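Local structure of Crov588 (Cafeteriavirus, 6NYR) at residues N43-I54 against F65-L76; I200-T210 against E224-T232. The protein is of unknown function but folds into a ring-shaped leucine-rich repeat solenoid of FNIP-type repeats, a repeat class that often serves protein recognition. One frame throughout, in Å; residues are numbered along the deposited sequence.

Contact 1: residues N43-I54 against F65-L76; sequences NQEIDHLIPSNI and FNKDVNFLTESL
Asp47 and Asn43 each reach from one outer loop of this circular leucine-rich repeat solenoid to the backbone of the next, and the other side chains settle round these two grips. The Asp47 carboxylate lies across a bend in 65-76, where OD1 takes two amides. Asn70 N, 3.0 Å from Asp47 OD1, comes in on the syn lone pair, whereas Phe71 N meets the same oxygen from above the carboxylate plane. Two donors on one oxygen should hold the carboxylate's rotation and probably favour its charged form. Beside it, the His48 and Phe71 side chains lie alongside each other, pointing the same way, their rings meeting obliquely with planes inclined by 31°; His48 CE1 comes to 3.6 Å from Phe71 CD2, and Phe71 CB sits over the imidazole face.

On the inner side Ile46 is the hub. Its CG1 lies between backbone N and carbonyl carbon (chi1 61°), and the branch carries CD1 against both Leu72 CD1, 3.7 Å from it, and Val69 CG1, while CG1 itself meets Phe65 CZ. The Phe65 ring turns its edge to Gln44 O and is stacked with Phe59 elsewhere in the chain. Farther along, Ile54 and Leu76 lie side by side, touching through CD1 and CD2, and Thr73 CG2 presses on Ser52 CB at 3.4 Å.

At the other end the aliphatic part of Lys67, bent at chi2, lies along Asn43, with Lys67 CE 3.5 Å from Asn43 O. Asn43, its CG turned opposite the backbone nitrogen, presents OD1 to Asn66 N, 3.0 Å away. That N-H is nearly straight at 164° but arrives from above the amide's carbonyl plane.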
loop_
_atom_site.group_PDB
_atom_site.type_symbol
_atom_site.label_atom_id
_atom_site.label_comp_id
_atom_site.label_asym_id
_atom_site.label_seq_id
_atom_site.Cartn_x
_atom_site.Cartn_y
_atom_site.Cartn_z
ATOM N N ASN A 43 -3.233 27.693 13.106
ATOM C CA ASN A 43 -2.368 28.514 13.946
ATOM C C ASN A 43 -3.255 29.470 14.751
ATOM O O ASN A 43 -3.316 30.675 14.509
ATOM C CB ASN A 43 -1.336 29.266 13.103
ATOM C CG ASN A 43 -0.238 29.891 13.941
ATOM O OD1 ASN A 43 0.009 29.474 15.070
ATOM N ND2 ASN A 43 0.427 30.897 13.390
ATOM N N GLN A 44 -3.956 28.920 15.741
ATOM C CA GLN A 44 -4.843 29.695 16.598
ATOM C C GLN A 44 -4.671 29.223 18.037
ATOM O O GLN A 44 -4.219 28.102 18.292
ATOM C CB GLN A 44 -6.309 29.555 16.165
ATOM C CG GLN A 44 -6.592 29.994 14.734
ATOM C CD GLN A 44 -6.396 31.477 14.509
ATOM O OE1 GLN A 44 -6.506 32.278 15.438
ATOM N NE2 GLN A 44 -6.096 31.851 13.269
ATOM N N GLU A 45 -5.037 30.091 18.981
ATOM C CA GLU A 45 -4.977 29.740 20.394
ATOM C C GLU A 45 -5.756 28.458 20.661
ATOM O O GLU A 45 -6.766 28.174 20.010
ATOM C CB GLU A 45 -5.552 30.872 21.250
ATOM C CG GLU A 45 -4.848 32.212 21.110
ATOM C CD GLU A 45 -3.479 32.225 21.758
ATOM O OE1 GLU A 45 -3.276 31.478 22.740
ATOM O OE2 GLU A 45 -2.603 32.976 21.282
ATOM N N ILE A 46 -5.269 27.668 21.616
ATOM C CA ILE A 46 -5.972 26.461 22.031
ATOM C C ILE A 46 -5.995 26.345 23.550
ATOM O O ILE A 46 -6.393 25.309 24.100
ATOM C CB ILE A 46 -5.336 25.204 21.408
ATOM C CG1 ILE A 46 -3.878 25.045 21.855
ATOM C CG2 ILE A 46 -5.393 25.265 19.888
ATOM C CD1 ILE A 46 -3.645 23.871 22.778
ATOM N N ASP A 47 -5.593 27.412 24.237
ATOM C CA ASP A 47 -5.450 27.375 25.688
ATOM C C ASP A 47 -6.730 26.919 26.382
ATOM O O ASP A 47 -6.804 25.787 26.872
ATOM C CB ASP A 47 -5.031 28.752 26.221
ATOM C CG ASP A 47 -3.528 28.877 26.427
ATOM O OD1 ASP A 47 -2.872 27.846 26.690
ATOM O OD2 ASP A 47 -3.002 30.007 26.338
ATOM N N HIS A 48 -7.742 27.784 26.432
ATOM C CA HIS A 48 -8.967 27.502 27.167
ATOM C C HIS A 48 -10.096 27.019 26.267
ATOM O O HIS A 48 -11.268 27.105 26.651
ATOM C CB HIS A 48 -9.417 28.737 27.945
ATOM C CG HIS A 48 -8.413 29.220 28.942
ATOM N ND1 HIS A 48 -7.446 30.153 28.639
ATOM C CD2 HIS A 48 -8.227 28.893 30.242
ATOM C CE1 HIS A 48 -6.709 30.382 29.711
ATOM N NE2 HIS A 48 -7.163 29.631 30.698
ATOM N N LEU A 49 -9.767 26.497 25.088
ATOM C CA LEU A 49 -10.762 26.196 24.066
ATOM C C LEU A 49 -10.847 24.704 23.775
ATOM O O LEU A 49 -11.288 24.310 22.689
ATOM C CB LEU A 49 -10.437 26.968 22.787
ATOM C CG LEU A 49 -10.099 28.444 22.999
ATOM C CD1 LEU A 49 -9.564 29.071 21.722
ATOM C CD2 LEU A 49 -11.333 29.198 23.488
ATOM N N ILE A 50 -10.439 23.870 24.724
ATOM C CA ILE A 50 -10.408 22.426 24.519
ATOM C C ILE A 50 -11.150 21.728 25.652
ATOM O O ILE A 50 -10.699 21.786 26.806
ATOM C CB ILE A 50 -8.962 21.905 24.440
ATOM C CG1 ILE A 50 -8.180 22.605 23.331
ATOM C CG2 ILE A 50 -8.956 20.396 24.228
ATOM C CD1 ILE A 50 -8.623 22.234 21.938
ATOM N N PRO A 51 -12.287 21.083 25.394
ATOM C CA PRO A 51 -12.968 20.352 26.469
ATOM C C PRO A 51 -12.093 19.200 26.948
ATOM O O PRO A 51 -11.127 18.794 26.297
ATOM C CB PRO A 51 -14.269 19.858 25.827
ATOM C CG PRO A 51 -14.026 19.909 24.354
ATOM C CD PRO A 51 -13.021 21.009 24.113
ATOM N N SER A 52 -12.457 18.657 28.105
ATOM C CA SER A 52 -11.614 17.686 28.788
ATOM C C SER A 52 -11.876 16.252 28.354
ATOM O O SER A 52 -11.276 15.333 28.920
ATOM C CB SER A 52 -11.801 17.802 30.305
ATOM O OG SER A 52 -13.148 17.572 30.669
ATOM N N ASN A 53 -12.753 16.034 27.373
ATOM C CA ASN A 53 -12.931 14.689 26.841
ATOM C C ASN A 53 -11.794 14.267 25.915
ATOM O O ASN A 53 -11.540 13.065 25.770
ATOM C CB ASN A 53 -14.261 14.596 26.087
ATOM C CG ASN A 53 -14.361 15.603 24.956
ATOM O OD1 ASN A 53 -13.744 16.668 24.999
ATOM N ND2 ASN A 53 -15.143 15.268 23.935
ATOM N N ILE A 54 -11.098 15.212 25.286
ATOM C CA ILE A 54 -10.034 14.876 24.342
ATOM C C ILE A 54 -8.735 14.767 25.124
ATOM O O ILE A 54 -8.376 15.666 25.894
ATOM C CB ILE A 54 -9.954 15.895 23.189
ATOM C CG1 ILE A 54 -9.224 17.195 23.516
ATOM C CG2 ILE A 54 -11.375 16.193 22.657
ATOM C CD1 ILE A 54 -7.709 17.085 23.445
ATOM N N PHE A 65 1.681 25.876 13.552
ATOM C CA PHE A 65 1.294 26.350 14.874
ATOM C C PHE A 65 2.509 26.808 15.673
ATOM O O PHE A 65 3.479 26.061 15.832
ATOM C CB PHE A 65 0.561 25.219 15.607
ATOM C CG PHE A 65 0.177 25.536 17.020
ATOM C CD1 PHE A 65 -0.950 26.289 17.287
ATOM C CD2 PHE A 65 0.926 25.054 18.082
ATOM C CE1 PHE A 65 -1.318 26.575 18.586
ATOM C CE2 PHE A 65 0.564 25.336 19.386
ATOM C CZ PHE A 65 -0.563 26.097 19.637
ATOM N N ASN A 66 2.453 28.053 16.173
ATOM C CA ASN A 66 3.404 28.526 17.180
ATOM C C ASN A 66 2.703 29.565 18.062
ATOM O O ASN A 66 2.938 30.771 17.977
ATOM C CB ASN A 66 4.683 29.113 16.574
ATOM C CG ASN A 66 5.769 29.347 17.624
ATOM O OD1 ASN A 66 5.676 28.846 18.749
ATOM N ND2 ASN A 66 6.803 30.102 17.256
ATOM N N LYS A 67 1.816 29.087 18.928
ATOM C CA LYS A 67 1.188 29.915 19.945
ATOM C C LYS A 67 1.688 29.495 21.322
ATOM O O LYS A 67 1.975 28.317 21.559
ATOM C CB LYS A 67 -0.342 29.799 19.900
ATOM C CG LYS A 67 -0.974 30.217 18.586
ATOM C CD LYS A 67 -0.632 31.653 18.232
ATOM C CE LYS A 67 -1.429 32.124 17.026
ATOM N NZ LYS A 67 -0.955 33.446 16.528
ATOM N N ASP A 68 1.788 30.460 22.235
ATOM C CA ASP A 68 2.073 30.123 23.625
ATOM C C ASP A 68 0.949 29.252 24.170
ATOM O O ASP A 68 -0.233 29.540 23.963
ATOM C CB ASP A 68 2.238 31.384 24.468
ATOM C CG ASP A 68 3.477 32.171 24.093
ATOM O OD1 ASP A 68 3.661 32.457 22.891
ATOM O OD2 ASP A 68 4.271 32.500 25.002
ATOM N N VAL A 69 1.323 28.168 24.841
ATOM C CA VAL A 69 0.384 27.164 25.326
ATOM C C VAL A 69 0.721 26.896 26.786
ATOM O O VAL A 69 1.755 26.287 27.084
ATOM C CB VAL A 69 0.452 25.872 24.502
ATOM C CG1 VAL A 69 -0.508 24.834 25.049
ATOM C CG2 VAL A 69 0.153 26.159 23.030
ATOM N N ASN A 70 -0.139 27.355 27.695
ATOM C CA ASN A 70 0.133 27.221 29.116
ATOM C C ASN A 70 -1.014 26.653 29.940
ATOM O O ASN A 70 -0.854 26.499 31.157
ATOM C CB ASN A 70 0.536 28.584 29.705
ATOM C CG ASN A 70 1.943 28.991 29.323
ATOM O OD1 ASN A 70 2.904 28.657 30.015
ATOM N ND2 ASN A 70 2.072 29.708 28.212
ATOM N N PHE A 71 -2.159 26.345 29.333
ATOM C CA PHE A 71 -3.317 25.882 30.084
ATOM C C PHE A 71 -3.973 24.686 29.397
ATOM O O PHE A 71 -5.155 24.691 29.060
ATOM C CB PHE A 71 -4.315 27.025 30.281
ATOM C CG PHE A 71 -3.835 28.080 31.231
ATOM C CD1 PHE A 71 -3.752 27.809 32.586
ATOM C CD2 PHE A 71 -3.455 29.332 30.780
ATOM C CE1 PHE A 71 -3.305 28.762 33.473
ATOM C CE2 PHE A 71 -3.005 30.295 31.665
ATOM C CZ PHE A 71 -2.931 30.008 33.015
ATOM N N LEU A 72 -3.196 23.625 29.200
ATOM C CA LEU A 72 -3.777 22.399 28.685
ATOM C C LEU A 72 -4.674 21.755 29.738
ATOM O O LEU A 72 -4.455 21.893 30.946
ATOM C CB LEU A 72 -2.695 21.393 28.292
ATOM C CG LEU A 72 -1.915 21.571 26.993
ATOM C CD1 LEU A 72 -2.787 21.950 25.834
ATOM C CD2 LEU A 72 -0.825 22.609 27.254
ATOM N N THR A 73 -5.685 21.029 29.265
ATOM C CA THR A 73 -6.562 20.282 30.153
ATOM C C THR A 73 -5.738 19.361 31.045
ATOM O O THR A 73 -4.723 18.799 30.621
ATOM C CB THR A 73 -7.566 19.474 29.324
ATOM O OG1 THR A 73 -8.339 20.367 28.510
ATOM C CG2 THR A 73 -8.497 18.677 30.220
ATOM N N GLU A 74 -6.173 19.215 32.291
ATOM C CA GLU A 74 -5.511 18.312 33.223
ATOM C C GLU A 74 -5.982 16.864 33.020
ATOM O O GLU A 74 -5.784 16.002 33.884
ATOM C CB GLU A 74 -5.748 18.761 34.666
ATOM C CG GLU A 74 -4.836 18.098 35.699
ATOM C CD GLU A 74 -3.386 18.561 35.593
ATOM O OE1 GLU A 74 -3.141 19.782 35.713
ATOM O OE2 GLU A 74 -2.492 17.712 35.395
ATOM N N SER A 75 -6.630 16.614 31.878
ATOM C CA SER A 75 -6.931 15.265 31.417
ATOM C C SER A 75 -6.189 14.908 30.139
ATOM O O SER A 75 -6.291 13.767 29.673
ATOM C CB SER A 75 -8.439 15.098 31.190
ATOM O OG SER A 75 -9.172 15.327 32.382
ATOM N N LEU A 76 -5.443 15.849 29.555
ATOM C CA LEU A 76 -4.556 15.509 28.447
ATOM C C LEU A 76 -3.541 14.461 28.889
ATOM O O LEU A 76 -2.945 14.571 29.967
ATOM C CB LEU A 76 -3.810 16.728 27.929
ATOM C CG LEU A 76 -4.224 17.367 26.602
ATOM C CD1 LEU A 76 -2.992 18.134 26.067
ATOM C CD2 LEU A 76 -4.727 16.393 25.582
#

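Contact 2: residues I200-T210 against E224-T232; sequences ITENVLPNSLT and ENVLPNSLT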
loop_
_atom_site.group_PDB
_atom_site.type_symbol
_atom_site.label_atom_id
_atom_site.label_comp_id
_atom_site.label_asym_id
_atom_site.label_seq_id
_atom_site.Cartn_x
_atom_site.Cartn_y
_atom_site.Cartn_z
ATOM N N ILE A 200 31.977 0.211 20.412
ATOM C CA ILE A 200 31.141 -0.389 21.446
ATOM C C ILE A 200 31.943 -1.513 22.082
ATOM O O ILE A 200 32.314 -2.478 21.404
ATOM C CB ILE A 200 29.807 -0.909 20.888
ATOM C CG1 ILE A 200 29.015 0.263 20.314
ATOM C CG2 ILE A 200 29.020 -1.627 21.972
ATOM C CD1 ILE A 200 27.627 -0.093 19.838
ATOM N N THR A 201 32.222 -1.382 23.376
ATOM C CA THR A 201 33.038 -2.350 24.087
ATOM C C THR A 201 32.158 -3.239 24.967
ATOM O O THR A 201 30.930 -3.138 24.978
ATOM C CB THR A 201 34.101 -1.642 24.930
ATOM O OG1 THR A 201 33.461 -0.825 25.918
ATOM C CG2 THR A 201 34.989 -0.771 24.057
ATOM N N GLU A 202 32.810 -4.122 25.718
ATOM C CA GLU A 202 32.111 -5.045 26.599
ATOM C C GLU A 202 31.424 -4.296 27.734
ATOM O O GLU A 202 31.830 -3.200 28.124
ATOM C CB GLU A 202 33.094 -6.068 27.170
ATOM C CG GLU A 202 33.891 -6.809 26.106
ATOM C CD GLU A 202 34.919 -7.760 26.693
ATOM O OE1 GLU A 202 34.827 -8.070 27.901
ATOM O OE2 GLU A 202 35.816 -8.194 25.941
ATOM N N ASN A 203 30.372 -4.911 28.269
ATOM C CA ASN A 203 29.632 -4.378 29.408
ATOM C C ASN A 203 29.024 -3.012 29.117
ATOM O O ASN A 203 28.733 -2.245 30.042
ATOM C CB ASN A 203 30.525 -4.293 30.651
ATOM C CG ASN A 203 31.065 -5.644 31.074
ATOM O OD1 ASN A 203 30.331 -6.632 31.120
ATOM N ND2 ASN A 203 32.356 -5.697 31.382
ATOM N N VAL A 204 28.830 -2.695 27.842
ATOM C CA VAL A 204 28.144 -1.479 27.434
ATOM C C VAL A 204 26.698 -1.756 27.048
ATOM O O VAL A 204 25.798 -1.011 27.432
ATOM C CB VAL A 204 28.912 -0.806 26.276
ATOM C CG1 VAL A 204 28.110 0.341 25.695
ATOM C CG2 VAL A 204 30.279 -0.327 26.755
ATOM N N LEU A 205 26.460 -2.811 26.284
ATOM C CA LEU A 205 25.099 -3.201 25.926
ATOM C C LEU A 205 24.480 -4.014 27.058
ATOM O O LEU A 205 25.099 -4.973 27.533
ATOM C CB LEU A 205 25.096 -3.997 24.628
ATOM C CG LEU A 205 25.564 -3.209 23.398
ATOM C CD1 LEU A 205 25.619 -4.105 22.173
ATOM C CD2 LEU A 205 24.673 -2.000 23.155
ATOM N N PRO A 206 23.283 -3.659 27.519
ATOM C CA PRO A 206 22.717 -4.335 28.691
ATOM C C PRO A 206 22.251 -5.748 28.379
ATOM O O PRO A 206 22.056 -6.139 27.227
ATOM C CB PRO A 206 21.540 -3.435 29.091
ATOM C CG PRO A 206 21.127 -2.778 27.813
ATOM C CD PRO A 206 22.386 -2.608 26.993
ATOM N N ASN A 207 22.048 -6.509 29.457
ATOM C CA ASN A 207 21.692 -7.919 29.383
ATOM C C ASN A 207 20.273 -8.161 28.905
ATOM O O ASN A 207 19.856 -9.322 28.823
ATOM C CB ASN A 207 21.839 -8.549 30.771
ATOM C CG ASN A 207 20.753 -8.078 31.740
ATOM O OD1 ASN A 207 20.118 -7.039 31.523
ATOM N ND2 ASN A 207 20.532 -8.843 32.806
ATOM N N SER A 208 19.530 -7.108 28.587
ATOM C CA SER A 208 18.133 -7.230 28.208
ATOM C C SER A 208 17.846 -6.814 26.776
ATOM O O SER A 208 16.691 -6.902 26.344
ATOM C CB SER A 208 17.271 -6.390 29.159
ATOM O OG SER A 208 17.770 -5.062 29.231
ATOM N N LEU A 209 18.853 -6.385 26.024
ATOM C CA LEU A 209 18.619 -5.845 24.692
ATOM C C LEU A 209 18.222 -6.959 23.730
ATOM O O LEU A 209 18.867 -8.010 23.676
ATOM C CB LEU A 209 19.879 -5.136 24.195
ATOM C CG LEU A 209 19.743 -4.170 23.019
ATOM C CD1 LEU A 209 18.912 -2.966 23.439
ATOM C CD2 LEU A 209 21.103 -3.725 22.510
ATOM N N THR A 210 17.141 -6.733 22.981
ATOM C CA THR A 210 16.666 -7.690 21.990
ATOM C C THR A 210 16.811 -7.200 20.557
ATOM O O THR A 210 16.996 -8.021 19.658
ATOM C CB THR A 210 15.191 -8.041 22.243
ATOM O OG1 THR A 210 14.384 -6.857 22.185
ATOM C CG2 THR A 210 15.028 -8.705 23.606
ATOM N N GLU A 224 34.172 -10.139 20.745
ATOM C CA GLU A 224 33.520 -11.138 21.576
ATOM C C GLU A 224 32.899 -10.490 22.804
ATOM O O GLU A 224 33.453 -9.549 23.379
ATOM C CB GLU A 224 34.524 -12.202 22.019
ATOM C CG GLU A 224 35.079 -13.068 20.911
ATOM C CD GLU A 224 36.193 -13.979 21.397
ATOM O OE1 GLU A 224 36.392 -14.077 22.626
ATOM O OE2 GLU A 224 36.874 -14.587 20.547
ATOM N N ASN A 225 31.747 -11.014 23.214
ATOM C CA ASN A 225 31.106 -10.641 24.471
ATOM C C ASN A 225 30.708 -9.171 24.517
ATOM O O ASN A 225 30.561 -8.597 25.602
ATOM C CB ASN A 225 32.016 -10.977 25.660
ATOM C CG ASN A 225 32.315 -12.462 25.765
ATOM O OD1 ASN A 225 33.474 -12.876 25.781
ATOM N ND2 ASN A 225 31.265 -13.273 25.826
ATOM N N VAL A 226 30.534 -8.549 23.355
ATOM C CA VAL A 226 29.974 -7.204 23.288
ATOM C C VAL A 226 28.464 -7.258 23.100
ATOM O O VAL A 226 27.729 -6.464 23.690
ATOM C CB VAL A 226 30.652 -6.408 22.157
ATOM C CG1 VAL A 226 30.022 -5.031 22.029
ATOM C CG2 VAL A 226 32.149 -6.298 22.407
ATOM N N LEU A 227 27.988 -8.189 22.283
ATOM C CA LEU A 227 26.566 -8.357 22.005
ATOM C C LEU A 227 25.937 -9.248 23.066
ATOM O O LEU A 227 26.443 -10.351 23.319
ATOM C CB LEU A 227 26.370 -8.971 20.628
ATOM C CG LEU A 227 26.842 -8.127 19.442
ATOM C CD1 LEU A 227 26.710 -8.877 18.136
ATOM C CD2 LEU A 227 26.043 -6.829 19.396
ATOM N N PRO A 228 24.862 -8.807 23.714
ATOM C CA PRO A 228 24.294 -9.605 24.807
ATOM C C PRO A 228 23.605 -10.863 24.302
ATOM O O PRO A 228 23.131 -10.933 23.165
ATOM C CB PRO A 228 23.295 -8.648 25.470
ATOM C CG PRO A 228 22.940 -7.658 24.396
ATOM C CD PRO A 228 24.164 -7.516 23.533
ATOM N N ASN A 229 23.549 -11.867 25.182
ATOM C CA ASN A 229 22.921 -13.143 24.856
ATOM C C ASN A 229 21.403 -13.057 24.763
ATOM O O ASN A 229 20.760 -14.094 24.566
ATOM C CB ASN A 229 23.314 -14.212 25.884
ATOM C CG ASN A 229 24.731 -14.717 25.686
ATOM O OD1 ASN A 229 25.207 -14.829 24.554
ATOM N ND2 ASN A 229 25.407 -15.041 26.784
ATOM N N SER A 230 20.815 -11.871 24.915
ATOM C CA SER A 230 19.382 -11.698 24.727
ATOM C C SER A 230 19.029 -11.207 23.329
ATOM O O SER A 230 17.857 -11.275 22.941
ATOM C CB SER A 230 18.823 -10.706 25.757
ATOM O OG SER A 230 19.531 -9.478 25.726
ATOM N N LEU A 231 20.011 -10.732 22.563
ATOM C CA LEU A 231 19.736 -10.138 21.262
ATOM C C LEU A 231 19.098 -11.153 20.322
ATOM O O LEU A 231 19.614 -12.259 20.136
ATOM C CB LEU A 231 21.031 -9.602 20.652
ATOM C CG LEU A 231 20.867 -8.445 19.670
ATOM C CD1 LEU A 231 20.437 -7.184 20.425
ATOM C CD2 LEU A 231 22.138 -8.203 18.874
ATOM N N THR A 232 17.976 -10.761 19.716
ATOM C CA THR A 232 17.348 -11.554 18.671
ATOM C C THR A 232 17.365 -10.881 17.305
ATOM O O THR A 232 17.292 -11.582 16.291
ATOM C CB THR A 232 15.888 -11.858 19.040
ATOM O OG1 THR A 232 15.119 -10.646 19.011
ATOM C CG2 THR A 232 15.815 -12.467 20.431
#
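Leu205 and Pro228 mark the closely packed centre of this contact between successive FNIP repeats, where equivalent loops of the leucine-rich repeat solenoid lie one on the other. Leu205 CB rests on Pro228 CD at 3.8 Å, while its CD1 reaches Leu227 CD2, the two leucines running side by side. Leu209 and Leu231 repeat that alignment one step on; both have CG anti to the backbone nitrogen (chi1 -163° and -153°), which directs the branches alike toward the interior, where Leu209 touches Leu190 and Leu231 touches Leu212. Val226 CG1 completes the apolar layer, 3.5 Å from Ile200 CG2.

The outer end is looser and lies toward solvent. Glu202 stretches its extended chain over the backbone of Glu224 and Asn225, its OE2 3.7 Å from Glu224 O. The two carboxylates stay well apart.

Polar links gather near the strands instead. Ser230 OG donates to Leu209 O at 2.6 Å, from 39° above the carbonyl plane, and Thr232 N meets Thr210 O at 2.9 Å in that carbonyl's plane, on a lone pair. Ser208 OG bonds to Asn185 O and Leu187 O, and Ser252 OG to Leu231 O, so the serine link recurs from loop to loop. The chemistry implies a division of labour: side-by-side leucines probably keep water out, while serine hydroxyls satisfy carbonyls of the preceding loop.

Overall arrangement
Contact 1 closes before contact 2 opens, and their centres are about 43 Å apart in a straight line, with nearest atoms about 29 Å apart, so they do not touch. Each joins two successive loops that lead to the short parallel strands: 56-58 and 78-80 for contact 1, 211-213 and 233-235 for contact 2. Both lie toward the outside, their centres 35 and 36 Å from the centre of the chain, while the strands line the inner rim. Contact 2 falls within the regular FNIP repeats; contact 1 belongs to the more varied N-terminal turns. Joints between neighbouring loops, differing in detail, are consistent with a solenoid that closes into a circle.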